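Local coordinates for designed protein 5L6HC3_1 (Synthetic construct, PDB 5IZS) that forms a designed homotrimer of two-helix hairpins, a helical bundle designed so that modular hydrogen-bond networks give its assembly specificity, at residues A18-E23 against V63-E68. Numbering follows the deposited sequence.
Sequences ARKLLE and VEEAEE
L21 and A66 make the apolar touch between the two helices: CD2 of L21 lies 3.8 Å from CB of A66, one methyl branch against a single methyl. Their CA atoms, 6.3 Å apart, are the nearest pair between the two segments, a short separation that goes with the small side chain of A66. In L21 the CA–CB bond does not aim at the helix opposite; with CG set beside the backbone N and anti to the carbonyl carbon (chi1 -81°), the end of the chain nevertheless swings CD2 across to A66. Beside this apolar touch, two partly exposed residues bring opposite charges near each other. The CA–CB bond of K20 is directed at 63-68, and its NZ stands 4.3 Å from OE1 of E65, too long for a salt bridge, though the opposite charges should still attract. Each charge has another partner: K20 NZ makes a weak hydrogen bond, part of a salt bridge, to OE2 of E23 (3.3 Å), and E65 OE1 forms a salt bridge with R27 of helix 6-41. These may hold the two groups apart. The interface is small, 144 Å² over both sides, and has no hydrogen bond across it. It joins antiparallel helices 6-41 and 45-82 midway along the hairpin, where L22 of the third subunit packs on both L21 and A66, while the second subunit covers A18, R19 and L22.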
ATOM      1  N   ALA C  18       8.642   4.536   4.947  1.00 34.62           N
ATOM      2  CA  ALA C  18       7.785   4.697   3.773  1.00 30.35           C
ATOM      3  C   ALA C  18       8.242   3.787   2.638  1.00 28.05           C
ATOM      4  O   ALA C  18       7.422   3.219   1.914  1.00 29.75           O
ATOM      5  CB  ALA C  18       7.769   6.150   3.319  1.00 30.28           C
ATOM      6  N   ARG C  19       9.558   3.644   2.500  1.00 26.73           N
ATOM      7  CA  ARG C  19      10.151   2.796   1.468  1.00 30.12           C
ATOM      8  C   ARG C  19       9.761   1.330   1.635  1.00 28.81           C
ATOM      9  O   ARG C  19       9.370   0.670   0.673  1.00 30.39           O
ATOM     10  CB  ARG C  19      11.677   2.915   1.478  1.00 32.38           C
ATOM     11  CG  ARG C  19      12.223   4.228   0.934  1.00 39.75           C
ATOM     12  CD  ARG C  19      13.536   3.997   0.190  1.00 47.81           C
ATOM     13  NE  ARG C  19      14.337   5.213   0.077  1.00 56.65           N
ATOM     14  CZ  ARG C  19      14.173   6.139  -0.863  1.00 63.53           C
ATOM     15  NH1 ARG C  19      13.230   5.997  -1.785  1.00 69.48           N
ATOM     16  NH2 ARG C  19      14.953   7.210  -0.879  1.00 60.69           N
ATOM     17  N   LYS C  20       9.879   0.826   2.861  1.00 30.28           N
ATOM     18  CA  LYS C  20       9.576  -0.572   3.151  1.00 32.12           C
ATOM     19  C   LYS C  20       8.111  -0.878   2.861  1.00 27.78           C
ATOM     20  O   LYS C  20       7.786  -1.930   2.314  1.00 24.93           O
ATOM     21  CB  LYS C  20       9.910  -0.910   4.605  1.00 36.25           C
ATOM     22  CG  LYS C  20       9.632  -2.360   4.984  1.00 40.62           C
ATOM     23  CD  LYS C  20      10.273  -3.327   4.004  1.00 45.20           C
ATOM     24  CE  LYS C  20       9.971  -4.772   4.364  1.00 48.84           C
ATOM     25  NZ  LYS C  20      10.543  -5.727   3.375  1.00 51.93           N
ATOM     26  N   LEU C  21       7.232   0.052   3.222  1.00 26.21           N
ATOM     27  CA  LEU C  21       5.804  -0.111   2.980  1.00 29.69           C
ATOM     28  C   LEU C  21       5.489  -0.070   1.488  1.00 27.39           C
ATOM     29  O   LEU C  21       4.661  -0.837   1.005  1.00 23.13           O
ATOM     30  CB  LEU C  21       5.010   0.959   3.726  1.00 33.25           C
ATOM     31  CG  LEU C  21       4.782   0.625   5.201  1.00 38.06           C
ATOM     32  CD1 LEU C  21       4.049   1.751   5.915  1.00 35.81           C
ATOM     33  CD2 LEU C  21       4.008  -0.678   5.308  1.00 41.06           C
ATOM     34  N   LEU C  22       6.158   0.820   0.760  1.00 28.27           N
ATOM     35  CA  LEU C  22       6.004   0.873  -0.688  1.00 29.69           C
ATOM     36  C   LEU C  22       6.526  -0.415  -1.311  1.00 29.98           C
ATOM     37  O   LEU C  22       5.932  -0.951  -2.248  1.00 34.42           O
ATOM     38  CB  LEU C  22       6.738   2.077  -1.275  1.00 25.13           C
ATOM     39  CG  LEU C  22       6.566   2.267  -2.784  1.00 21.96           C
ATOM     40  CD1 LEU C  22       5.106   2.534  -3.128  1.00 16.26           C
ATOM     41  CD2 LEU C  22       7.461   3.388  -3.296  1.00 19.61           C
ATOM     42  N   GLU C  23       7.642  -0.902  -0.777  1.00 23.01           N
ATOM     43  CA  GLU C  23       8.227  -2.162  -1.211  1.00 24.63           C
ATOM     44  C   GLU C  23       7.250  -3.310  -0.970  1.00 26.78           C
ATOM     45  O   GLU C  23       7.153  -4.232  -1.777  1.00 30.63           O
ATOM     46  CB  GLU C  23       9.546  -2.417  -0.484  1.00 32.04           C
ATOM     47  CG  GLU C  23      10.221  -3.723  -0.852  1.00 42.94           C
ATOM     48  CD  GLU C  23      11.558  -3.891  -0.164  1.00 71.71           C
ATOM     49  OE1 GLU C  23      12.386  -2.959  -0.246  1.00 69.81           O
ATOM     50  OE2 GLU C  23      11.778  -4.950   0.462  1.00 71.06           O
ATOM     51  N   VAL C  63       2.882  -8.641   4.720  1.00 19.38           N
ATOM     52  CA  VAL C  63       2.228  -7.725   5.645  1.00 21.55           C
ATOM     53  C   VAL C  63       2.860  -7.810   7.032  1.00 29.11           C
ATOM     54  O   VAL C  63       3.146  -6.784   7.651  1.00 26.01           O
ATOM     55  CB  VAL C  63       0.714  -8.008   5.744  1.00 25.35           C
ATOM     56  CG1 VAL C  63       0.134  -7.467   7.049  1.00 24.38           C
ATOM     57  CG2 VAL C  63      -0.008  -7.417   4.540  1.00 24.41           C
ATOM     58  N   GLU C  64       3.093  -9.029   7.508  1.00 30.42           N
ATOM     59  CA  GLU C  64       3.705  -9.232   8.819  1.00 33.11           C
ATOM     60  C   GLU C  64       5.149  -8.727   8.856  1.00 29.92           C
ATOM     61  O   GLU C  64       5.598  -8.194   9.872  1.00 27.63           O
ATOM     62  CB  GLU C  64       3.647 -10.707   9.210  1.00 36.89           C
ATOM     63  CG  GLU C  64       2.328 -11.102   9.851  1.00 42.68           C
ATOM     64  CD  GLU C  64       2.092 -12.596   9.835  1.00 48.67           C
ATOM     65  OE1 GLU C  64       2.957 -13.333   9.317  1.00 47.10           O
ATOM     66  OE2 GLU C  64       1.034 -13.033  10.336  1.00 51.67           O
ATOM     67  N   GLU C  65       5.865  -8.887   7.746  1.00 27.23           N
ATOM     68  CA  GLU C  65       7.214  -8.338   7.622  1.00 26.79           C
ATOM     69  C   GLU C  65       7.188  -6.819   7.771  1.00 22.80           C
ATOM     70  O   GLU C  65       8.074  -6.231   8.389  1.00 22.01           O
ATOM     71  CB  GLU C  65       7.840  -8.720   6.279  1.00 24.40           C
ATOM     72  CG  GLU C  65       8.338 -10.153   6.206  1.00 32.44           C
ATOM     73  CD  GLU C  65       8.719 -10.572   4.795  1.00 42.92           C
ATOM     74  OE1 GLU C  65       8.906  -9.688   3.932  1.00 44.46           O
ATOM     75  OE2 GLU C  65       8.820 -11.793   4.549  1.00 46.78           O
ATOM     76  N   ALA C  66       6.154  -6.194   7.217  1.00 23.61           N
ATOM     77  CA  ALA C  66       6.016  -4.742   7.271  1.00 19.48           C
ATOM     78  C   ALA C  66       5.583  -4.270   8.657  1.00 22.86           C
ATOM     79  O   ALA C  66       6.037  -3.229   9.135  1.00 22.43           O
ATOM     80  CB  ALA C  66       5.030  -4.265   6.217  1.00 20.57           C
ATOM     81  N   GLU C  67       4.705  -5.041   9.294  1.00 21.58           N
ATOM     82  CA  GLU C  67       4.267  -4.762  10.659  1.00 29.50           C
ATOM     83  C   GLU C  67       5.449  -4.811  11.621  1.00 30.74           C
ATOM     84  O   GLU C  67       5.514  -4.053  12.588  1.00 30.42           O
ATOM     85  CB  GLU C  67       3.195  -5.759  11.104  1.00 37.64           C
ATOM     86  CG  GLU C  67       1.866  -5.629  10.384  1.00 42.57           C
ATOM     87  CD  GLU C  67       0.944  -6.805  10.645  1.00 46.63           C
ATOM     88  OE1 GLU C  67       1.421  -7.833  11.169  1.00 50.72           O
ATOM     89  OE2 GLU C  67      -0.259  -6.700  10.328  1.00 45.75           O
ATOM     90  N   GLU C  68       6.389  -5.706  11.337  1.00 29.81           N
ATOM     91  CA  GLU C  68       7.543  -5.910  12.197  1.00 35.25           C
ATOM     92  C   GLU C  68       8.526  -4.747  12.090  1.00 30.43           C
ATOM     93  O   GLU C  68       9.119  -4.329  13.083  1.00 25.12           O
ATOM     94  CB  GLU C  68       8.230  -7.229  11.847  1.00 44.26           C
ATOM     95  CG  GLU C  68       9.181  -7.716  12.919  1.00 59.13           C
ATOM     96  CD  GLU C  68       8.608  -7.549  14.311  1.00 68.75           C
ATOM     97  OE1 GLU C  68       7.463  -7.987  14.552  1.00 72.94           O
ATOM     98  OE2 GLU C  68       9.306  -6.971  15.166  1.00 74.97           O
TER